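Glycosyl hydrolase family 2, TIM barrel domain protein (Faecalibacterium prausnitzii A2-165, PDB 6ED2) probably hydrolyses beta-glucuronides, acting as a family 2 beta-glucuronidase of a human gut bacterium. Local coordinates at residues 79-83 with 84-88; 162-165 with 166-170; 265-269 with 270-274. All coordinates share one frame; numbering follows the deposited sequence.

The three contacts are local contacts within continuous pieces of chain, met in series. Contacts 1 and 2 both lie in the sugar binding domain. Their centres are about 21 Å apart and their nearest atoms about 6 Å, so they are neighbours without touching. Contact 3 lies in the following family 2 region, across the chain's centre from both, with its centre about 44 Å from that of contact 1 and about 39 Å from that of contact 2. None of the three contains a magnesium ligand. In contact 2 the side chain of P170 is about 10 Å from a bound magnesium ion. Another magnesium ion is bound by T239 and E241 of strand 238-244, which pairs with strand 275-283, the strand that contact 3 leads into.

Contact 1: residues 79-83 with 84-88; sequences DLFTD and KASRE
D83 closes a loop and S86 stands in the single helical turn 84-87 that follows it. The turn begins with a nearly straight backbone bond, R87 N to D83 O, 3.3 Å at 164°. E88 N to K84 O repeats the pattern one residue on. D83 is the N-cap. Its CG sits between the backbone N and the carbonyl carbon (chi1 68°), which swings the carboxylate over the first turn. There OD2 takes two donors from one residue. The S86 hydroxyl OG gives to D83 OD2 at 2.9 Å, on the syn lone pair. S86 N reaches D83 OD2 at 3.2 Å from above the carboxylate plane. With an alanine here the carboxylate is gone, and the S86 hydroxyl would probably be set free to turn while S86 N would lose its side-chain capping bond. S86 also packs on F81: its CB lies over one ring face, 3.9 Å from the centroid, as a CH-pi contact. At the far end, the OD1 of D79 rests against CG of R87 at 3.7 Å. Their charged groups do not meet, and D79 OD2 hydrogen-bonds to Y193 instead. R87 NH2 forms a salt bridge to E88 OE2 (2.7 Å), in the guanidinium plane and on the anti lone pair. R87 NH2 and K84 NZ also share E589, while K84 NZ and R87 NH1 hydrogen-bond to S549 O of the second subunit. This is an aspartate N-cap on a one-turn helix. It belongs to the sugar binding domain and lies at a subunit interface.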
loop_
_atom_site.group_PDB
_atom_site.type_symbol
_atom_site.label_atom_id
_atom_site.label_comp_id
_atom_site.label_asym_id
_atom_site.label_seq_id
_atom_site.Cartn_x
_atom_site.Cartn_y
_atom_site.Cartn_z
ATOM N N ASP A 79 -7.094 -21.882 -4.084
ATOM C CA ASP A 79 -6.767 -20.527 -4.529
ATOM C C ASP A 79 -6.478 -20.432 -6.026
ATOM O O ASP A 79 -6.078 -19.363 -6.506
ATOM C CB ASP A 79 -5.563 -19.987 -3.751
ATOM C CG ASP A 79 -5.932 -19.527 -2.359
ATOM O OD1 ASP A 79 -7.142 -19.585 -2.020
ATOM O OD2 ASP A 79 -5.012 -19.113 -1.604
ATOM N N LEU A 80 -6.644 -21.524 -6.763
ATOM C CA LEU A 80 -6.475 -21.485 -8.207
ATOM C C LEU A 80 -7.706 -20.919 -8.900
ATOM O O LEU A 80 -7.582 -20.348 -9.991
ATOM C CB LEU A 80 -6.160 -22.894 -8.729
ATOM C CG LEU A 80 -4.883 -23.464 -8.089
ATOM C CD1 LEU A 80 -4.652 -24.866 -8.519
ATOM C CD2 LEU A 80 -3.697 -22.609 -8.482
ATOM N N PHE A 81 -8.880 -21.040 -8.279
ATOM C CA PHE A 81 -10.146 -20.655 -8.890
ATOM C C PHE A 81 -10.437 -19.169 -8.698
ATOM O O PHE A 81 -9.878 -18.501 -7.822
ATOM C CB PHE A 81 -11.297 -21.471 -8.301
ATOM C CG PHE A 81 -11.164 -22.950 -8.526
ATOM C CD1 PHE A 81 -11.532 -23.514 -9.732
ATOM C CD2 PHE A 81 -10.660 -23.771 -7.536
ATOM C CE1 PHE A 81 -11.413 -24.879 -9.947
ATOM C CE2 PHE A 81 -10.535 -25.140 -7.747
ATOM C CZ PHE A 81 -10.909 -25.693 -8.962
ATOM N N THR A 82 -11.347 -18.658 -9.523
ATOM C CA THR A 82 -11.768 -17.270 -9.392
ATOM C C THR A 82 -13.091 -17.098 -8.661
ATOM O O THR A 82 -13.462 -15.957 -8.369
ATOM C CB THR A 82 -11.875 -16.614 -10.770
ATOM O OG1 THR A 82 -12.690 -17.430 -11.614
ATOM C CG2 THR A 82 -10.486 -16.464 -11.386
ATOM N N ASP A 83 -13.813 -18.183 -8.363
ATOM C CA ASP A 83 -15.101 -18.123 -7.672
ATOM C C ASP A 83 -14.984 -18.672 -6.250
ATOM O O ASP A 83 -14.237 -19.625 -5.999
ATOM C CB ASP A 83 -16.162 -18.909 -8.437
ATOM C CG ASP A 83 -15.893 -20.398 -8.422
ATOM O OD1 ASP A 83 -14.828 -20.812 -8.921
ATOM O OD2 ASP A 83 -16.735 -21.158 -7.902
ATOM N N LYS A 84 -15.756 -18.085 -5.326
ATOM C CA LYS A 84 -15.616 -18.417 -3.910
ATOM C C LYS A 84 -16.184 -19.803 -3.571
ATOM O O LYS A 84 -15.684 -20.463 -2.651
ATOM C CB LYS A 84 -16.285 -17.327 -3.055
ATOM C CG LYS A 84 -16.098 -17.512 -1.546
ATOM C CD LYS A 84 -16.627 -16.334 -0.747
ATOM C CE LYS A 84 -15.918 -15.053 -1.129
ATOM N NZ LYS A 84 -15.998 -14.049 -0.034
ATOM N N ALA A 85 -17.216 -20.263 -4.292
ATOM C CA ALA A 85 -17.791 -21.578 -4.013
ATOM C C ALA A 85 -16.760 -22.685 -4.200
ATOM O O ALA A 85 -16.742 -23.661 -3.444
ATOM C CB ALA A 85 -19.006 -21.836 -4.908
ATOM N N SER A 86 -15.894 -22.553 -5.200
ATOM C CA SER A 86 -14.831 -23.532 -5.379
ATOM C C SER A 86 -13.739 -23.346 -4.337
ATOM O O SER A 86 -13.221 -24.331 -3.795
ATOM C CB SER A 86 -14.246 -23.418 -6.787
ATOM O OG SER A 86 -15.256 -23.620 -7.761
ATOM N N ARG A 87 -13.367 -22.092 -4.042
ATOM C CA ARG A 87 -12.348 -21.879 -3.016
ATOM C C ARG A 87 -12.786 -22.482 -1.690
ATOM O O ARG A 87 -11.984 -23.116 -0.996
ATOM C CB ARG A 87 -12.033 -20.393 -2.844
ATOM C CG ARG A 87 -10.833 -20.132 -1.931
ATOM C CD ARG A 87 -10.849 -18.695 -1.370
ATOM N NE ARG A 87 -11.809 -18.555 -0.283
ATOM C CZ ARG A 87 -12.402 -17.413 0.080
ATOM N NH1 ARG A 87 -12.146 -16.274 -0.553
ATOM N NH2 ARG A 87 -13.261 -17.408 1.097
ATOM N N GLU A 88 -14.060 -22.331 -1.338
ATOM C CA GLU A 88 -14.565 -22.792 -0.048
ATOM C C GLU A 88 -15.191 -24.185 -0.114
ATOM O O GLU A 88 -15.809 -24.615 0.865
ATOM C CB GLU A 88 -15.588 -21.790 0.502
ATOM C CG GLU A 88 -14.998 -20.439 0.938
ATOM C CD GLU A 88 -14.390 -20.475 2.350
ATOM O OE1 GLU A 88 -14.549 -21.492 3.056
ATOM O OE2 GLU A 88 -13.749 -19.484 2.766
#

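Contact 2: residues 162-165 with 166-170; sequences NELS and ETMLP
L164 and M168 meet because the chain runs extended through 163-165, turns at E166 and T167, and comes back extended at M168, ahead of the cis peptide bond before P170. S165 and T167 hold the corner through their hydroxyls. S165 OG and T167 OG1 are hydrogen-bonded at 3.1 Å, and either could be the donor. Both oxygens lie between their own backbone N and carbonyl carbon (chi1 78° for S165), which brings them together on one side of the bend. M168 fills the inside. Its CG lies 3.4 Å from S165 O. From there the side chain reaches back along the incoming backbone. M168 SD comes to 3.4 Å from E163 O and 3.6 Å from L164 CA. A bend at chi3 (-77°) then turns the methyl to L164. M168 CE meets L164 CD2 at 3.7 Å, where the two side chains cross at a slant. M168 is thus buried against both the L164 side chain and the carbonyls of E163 and S165. The carboxylate of E166 is taken up by partners beyond the bend: a salt bridge with K406 and a hydrogen bond with Y187. The segments join strand 152-161 to strand 172-176. L164 packs on A184 and P186 at strand 182-186. T167 and L169 lie against helix 409-427, where N415 ND2 donates to T167 O.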
loop_
_atom_site.group_PDB
_atom_site.type_symbol
_atom_site.label_atom_id
_atom_site.label_comp_id
_atom_site.label_asym_id
_atom_site.label_seq_id
_atom_site.Cartn_x
_atom_site.Cartn_y
_atom_site.Cartn_z
ATOM N N ASN A 162 -12.341 -33.095 2.595
ATOM C CA ASN A 162 -11.729 -32.089 3.460
ATOM C C ASN A 162 -12.665 -31.626 4.571
ATOM O O ASN A 162 -12.459 -30.546 5.143
ATOM C CB ASN A 162 -11.250 -30.894 2.635
ATOM C CG ASN A 162 -12.392 -30.145 1.981
ATOM O OD1 ASN A 162 -13.528 -30.618 1.962
ATOM N ND2 ASN A 162 -12.093 -28.967 1.426
ATOM N N GLU A 163 -13.693 -32.409 4.878
ATOM C CA GLU A 163 -14.598 -32.050 5.958
ATOM C C GLU A 163 -13.885 -32.142 7.301
ATOM O O GLU A 163 -12.976 -32.953 7.499
ATOM C CB GLU A 163 -15.835 -32.945 5.939
ATOM C CG GLU A 163 -16.740 -32.631 4.783
ATOM C CD GLU A 163 -17.877 -33.630 4.601
ATOM O OE1 GLU A 163 -17.776 -34.494 3.712
ATOM O OE2 GLU A 163 -18.890 -33.522 5.312
ATOM N N LEU A 164 -14.290 -31.265 8.213
ATOM C CA LEU A 164 -13.731 -31.184 9.549
ATOM C C LEU A 164 -14.676 -31.801 10.579
ATOM O O LEU A 164 -15.900 -31.750 10.441
ATOM C CB LEU A 164 -13.454 -29.726 9.903
ATOM C CG LEU A 164 -12.408 -29.037 9.021
ATOM C CD1 LEU A 164 -12.224 -27.595 9.467
ATOM C CD2 LEU A 164 -11.080 -29.805 9.044
ATOM N N SER A 165 -14.094 -32.376 11.629
ATOM C CA SER A 165 -14.874 -32.915 12.742
ATOM C C SER A 165 -14.060 -32.770 14.020
ATOM O O SER A 165 -12.909 -32.321 13.999
ATOM C CB SER A 165 -15.246 -34.384 12.516
ATOM O OG SER A 165 -14.114 -35.192 12.803
ATOM N N GLU A 166 -14.667 -33.174 15.137
ATOM C CA GLU A 166 -14.033 -33.121 16.443
ATOM C C GLU A 166 -13.244 -34.387 16.771
ATOM O O GLU A 166 -12.727 -34.506 17.889
ATOM C CB GLU A 166 -15.085 -32.862 17.527
ATOM C CG GLU A 166 -15.881 -31.591 17.284
ATOM C CD GLU A 166 -16.802 -31.222 18.442
ATOM O OE1 GLU A 166 -17.099 -32.102 19.282
ATOM O OE2 GLU A 166 -17.199 -30.035 18.524
ATOM N N THR A 167 -13.134 -35.330 15.834
ATOM C CA THR A 167 -12.359 -36.542 16.073
ATOM C C THR A 167 -11.111 -36.629 15.198
ATOM O O THR A 167 -10.464 -37.682 15.170
ATOM C CB THR A 167 -13.232 -37.788 15.872
ATOM O OG1 THR A 167 -13.930 -37.696 14.627
ATOM C CG2 THR A 167 -14.247 -37.911 16.992
ATOM N N MET A 168 -10.734 -35.551 14.514
ATOM C CA MET A 168 -9.595 -35.563 13.606
ATOM C C MET A 168 -8.578 -34.498 14.002
ATOM O O MET A 168 -8.857 -33.578 14.773
ATOM C CB MET A 168 -10.042 -35.311 12.160
ATOM C CG MET A 168 -10.680 -33.932 11.995
ATOM S SD MET A 168 -11.085 -33.499 10.292
ATOM C CE MET A 168 -9.452 -33.067 9.643
ATOM N N LEU A 169 -7.390 -34.624 13.426
ATOM C CA LEU A 169 -6.346 -33.625 13.536
ATOM C C LEU A 169 -6.128 -32.991 12.170
ATOM O O LEU A 169 -5.677 -33.689 11.244
ATOM C CB LEU A 169 -5.061 -34.269 14.035
ATOM C CG LEU A 169 -4.954 -34.691 15.499
ATOM C CD1 LEU A 169 -5.809 -35.915 15.834
ATOM C CD2 LEU A 169 -3.504 -34.992 15.751
ATOM N N PRO A 170 -6.404 -31.688 11.979
ATOM C CA PRO A 170 -6.852 -30.708 12.977
ATOM C C PRO A 170 -8.366 -30.723 13.178
ATOM O O PRO A 170 -9.099 -31.239 12.333
ATOM C CB PRO A 170 -6.406 -29.381 12.369
ATOM C CG PRO A 170 -6.572 -29.606 10.880
ATOM C CD PRO A 170 -6.232 -31.072 10.646
#

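Contact 3: residues 265-269 with 270-274; sequences RLWNV and HAAYL
R265 lies across the ring of Y273, and nearly its whole length is in use. Its CB sits 3.7 Å from Y273 CD2. With CG anti to the carbonyl carbon, the chain heads out over the ring and bends at chi3 (58°). R265 CD stands over the face, 3.8 Å from the ring centroid, in a CH-pi contact. NE follows at 3.6 Å from Y273 CE1. CZ and NH1 finish over the rim, with R265 NH1 3.4 Å from Y273 CE1. The guanidinium and ring planes are 27° apart, so the overlap is tilted and offset. Y273 OH hydrogen-bonds to D244. The pair lies away from a tight type II turn closed by one bridge. The turn runs from N268 to A271, and H270 has a positive phi (57°). N268 and A271 form an antiparallel hydrogen-bonded pair: A271 N donates to N268 O at 2.9 Å, and N268 N donates to A271 O. Two waters also join the arms. One bridges R265 O and Y273 O, the other L266 O and A271 O, which also accepts from N268 N. W267 packs against A272. A272 CA lies over its five-membered ring, and Y273 O meets the ring edge in plane, 3.6 Å from W267 CD1. W267 NE1 donates to D368 O. At the turn, V269 CG1 covers one face of the H270 ring, 3.9 Å from its centroid, and H270 NE2 hydrogen-bonds to A349 O. Backbone bonds and waters tie the arms, and the packing of W267 in the buried part and of R265 on Y273 toward solvent probably adds to this.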
loop_
_atom_site.group_PDB
_atom_site.type_symbol
_atom_site.label_atom_id
_atom_site.label_comp_id
_atom_site.label_asym_id
_atom_site.label_seq_id
_atom_site.Cartn_x
_atom_site.Cartn_y
_atom_site.Cartn_z
ATOM N N ARG A 265 32.872 -35.785 12.072
ATOM C CA ARG A 265 32.505 -34.389 11.852
ATOM C C ARG A 265 31.054 -34.220 12.283
ATOM O O ARG A 265 30.140 -34.798 11.681
ATOM C CB ARG A 265 32.712 -33.992 10.394
ATOM C CG ARG A 265 34.094 -34.361 9.875
ATOM C CD ARG A 265 34.373 -33.718 8.539
ATOM N NE ARG A 265 34.275 -32.264 8.617
ATOM C CZ ARG A 265 34.568 -31.443 7.611
ATOM N NH1 ARG A 265 34.978 -31.939 6.447
ATOM N NH2 ARG A 265 34.448 -30.131 7.767
ATOM N N LEU A 266 30.850 -33.446 13.337
ATOM C CA LEU A 266 29.547 -33.344 13.965
ATOM C C LEU A 266 28.651 -32.362 13.221
ATOM O O LEU A 266 29.105 -31.353 12.674
ATOM C CB LEU A 266 29.704 -32.908 15.421
ATOM C CG LEU A 266 30.491 -33.856 16.320
ATOM C CD1 LEU A 266 30.391 -33.397 17.780
ATOM C CD2 LEU A 266 30.004 -35.301 16.167
ATOM N N TRP A 267 27.364 -32.679 13.212
ATOM C CA TRP A 267 26.335 -31.779 12.726
ATOM C C TRP A 267 26.050 -30.714 13.781
ATOM O O TRP A 267 25.821 -31.035 14.949
ATOM C CB TRP A 267 25.088 -32.599 12.405
ATOM C CG TRP A 267 23.973 -31.895 11.729
ATOM C CD1 TRP A 267 23.630 -31.969 10.399
ATOM C CD2 TRP A 267 22.983 -31.070 12.355
ATOM N NE1 TRP A 267 22.498 -31.216 10.158
ATOM C CE2 TRP A 267 22.086 -30.651 11.342
ATOM C CE3 TRP A 267 22.775 -30.632 13.669
ATOM C CZ2 TRP A 267 21.004 -29.816 11.608
ATOM C CZ3 TRP A 267 21.695 -29.809 13.933
ATOM C CH2 TRP A 267 20.820 -29.409 12.910
ATOM N N ASN A 268 26.071 -29.447 13.372
ATOM C CA ASN A 268 25.928 -28.330 14.294
ATOM C C ASN A 268 25.014 -27.258 13.716
ATOM O O ASN A 268 24.811 -27.177 12.502
ATOM C CB ASN A 268 27.286 -27.719 14.616
ATOM C CG ASN A 268 27.733 -28.052 16.003
ATOM O OD1 ASN A 268 27.079 -27.667 16.991
ATOM N ND2 ASN A 268 28.835 -28.790 16.102
ATOM N N VAL A 269 24.484 -26.414 14.608
ATOM C CA VAL A 269 23.635 -25.304 14.194
ATOM C C VAL A 269 24.392 -24.429 13.208
ATOM O O VAL A 269 25.518 -23.998 13.480
ATOM C CB VAL A 269 23.184 -24.487 15.418
ATOM C CG1 VAL A 269 22.841 -23.049 15.010
ATOM C CG2 VAL A 269 21.993 -25.121 16.049
ATOM N N HIS A 270 23.785 -24.175 12.047
ATOM C CA HIS A 270 24.387 -23.389 10.972
ATOM C C HIS A 270 25.727 -23.956 10.503
ATOM O O HIS A 270 26.470 -23.282 9.787
ATOM C CB HIS A 270 24.555 -21.915 11.376
ATOM C CG HIS A 270 23.261 -21.218 11.687
ATOM N ND1 HIS A 270 23.147 -20.268 12.681
ATOM C CD2 HIS A 270 22.026 -21.337 11.142
ATOM C CE1 HIS A 270 21.904 -19.827 12.728
ATOM N NE2 HIS A 270 21.204 -20.457 11.803
ATOM N N ALA A 271 26.053 -25.185 10.881
ATOM C CA ALA A 271 27.307 -25.813 10.508
ATOM C C ALA A 271 27.031 -27.301 10.311
ATOM O O ALA A 271 27.597 -28.169 10.962
ATOM C CB ALA A 271 28.387 -25.571 11.563
ATOM N N ALA A 272 26.116 -27.601 9.403
ATOM C CA ALA A 272 25.697 -28.978 9.223
ATOM C C ALA A 272 26.826 -29.798 8.618
ATOM O O ALA A 272 27.679 -29.281 7.899
ATOM C CB ALA A 272 24.468 -29.048 8.323
ATOM N N TYR A 273 26.836 -31.086 8.941
ATOM C CA TYR A 273 27.637 -32.049 8.207
ATOM C C TYR A 273 26.851 -33.340 8.110
ATOM O O TYR A 273 26.372 -33.853 9.122
ATOM C CB TYR A 273 28.990 -32.303 8.869
ATOM C CG TYR A 273 29.973 -32.898 7.904
ATOM C CD1 TYR A 273 30.759 -32.081 7.102
ATOM C CD2 TYR A 273 30.094 -34.281 7.758
ATOM C CE1 TYR A 273 31.653 -32.611 6.203
ATOM C CE2 TYR A 273 30.990 -34.825 6.850
ATOM C CZ TYR A 273 31.772 -33.980 6.079
ATOM O OH TYR A 273 32.683 -34.491 5.180
ATOM N N LEU A 274 26.718 -33.859 6.898
ATOM C CA LEU A 274 25.923 -35.048 6.633
ATOM C C LEU A 274 26.826 -36.148 6.093
ATOM O O LEU A 274 27.793 -35.876 5.370
ATOM C CB LEU A 274 24.787 -34.742 5.637
ATOM C CG LEU A 274 23.722 -33.771 6.175
ATOM C CD1 LEU A 274 22.667 -33.456 5.123
ATOM C CD2 LEU A 274 23.061 -34.321 7.459
HETATM O O HOH W 1 27.502 -35.391 11.051
HETATM O O HOH W 2 30.078 -28.593 12.074
#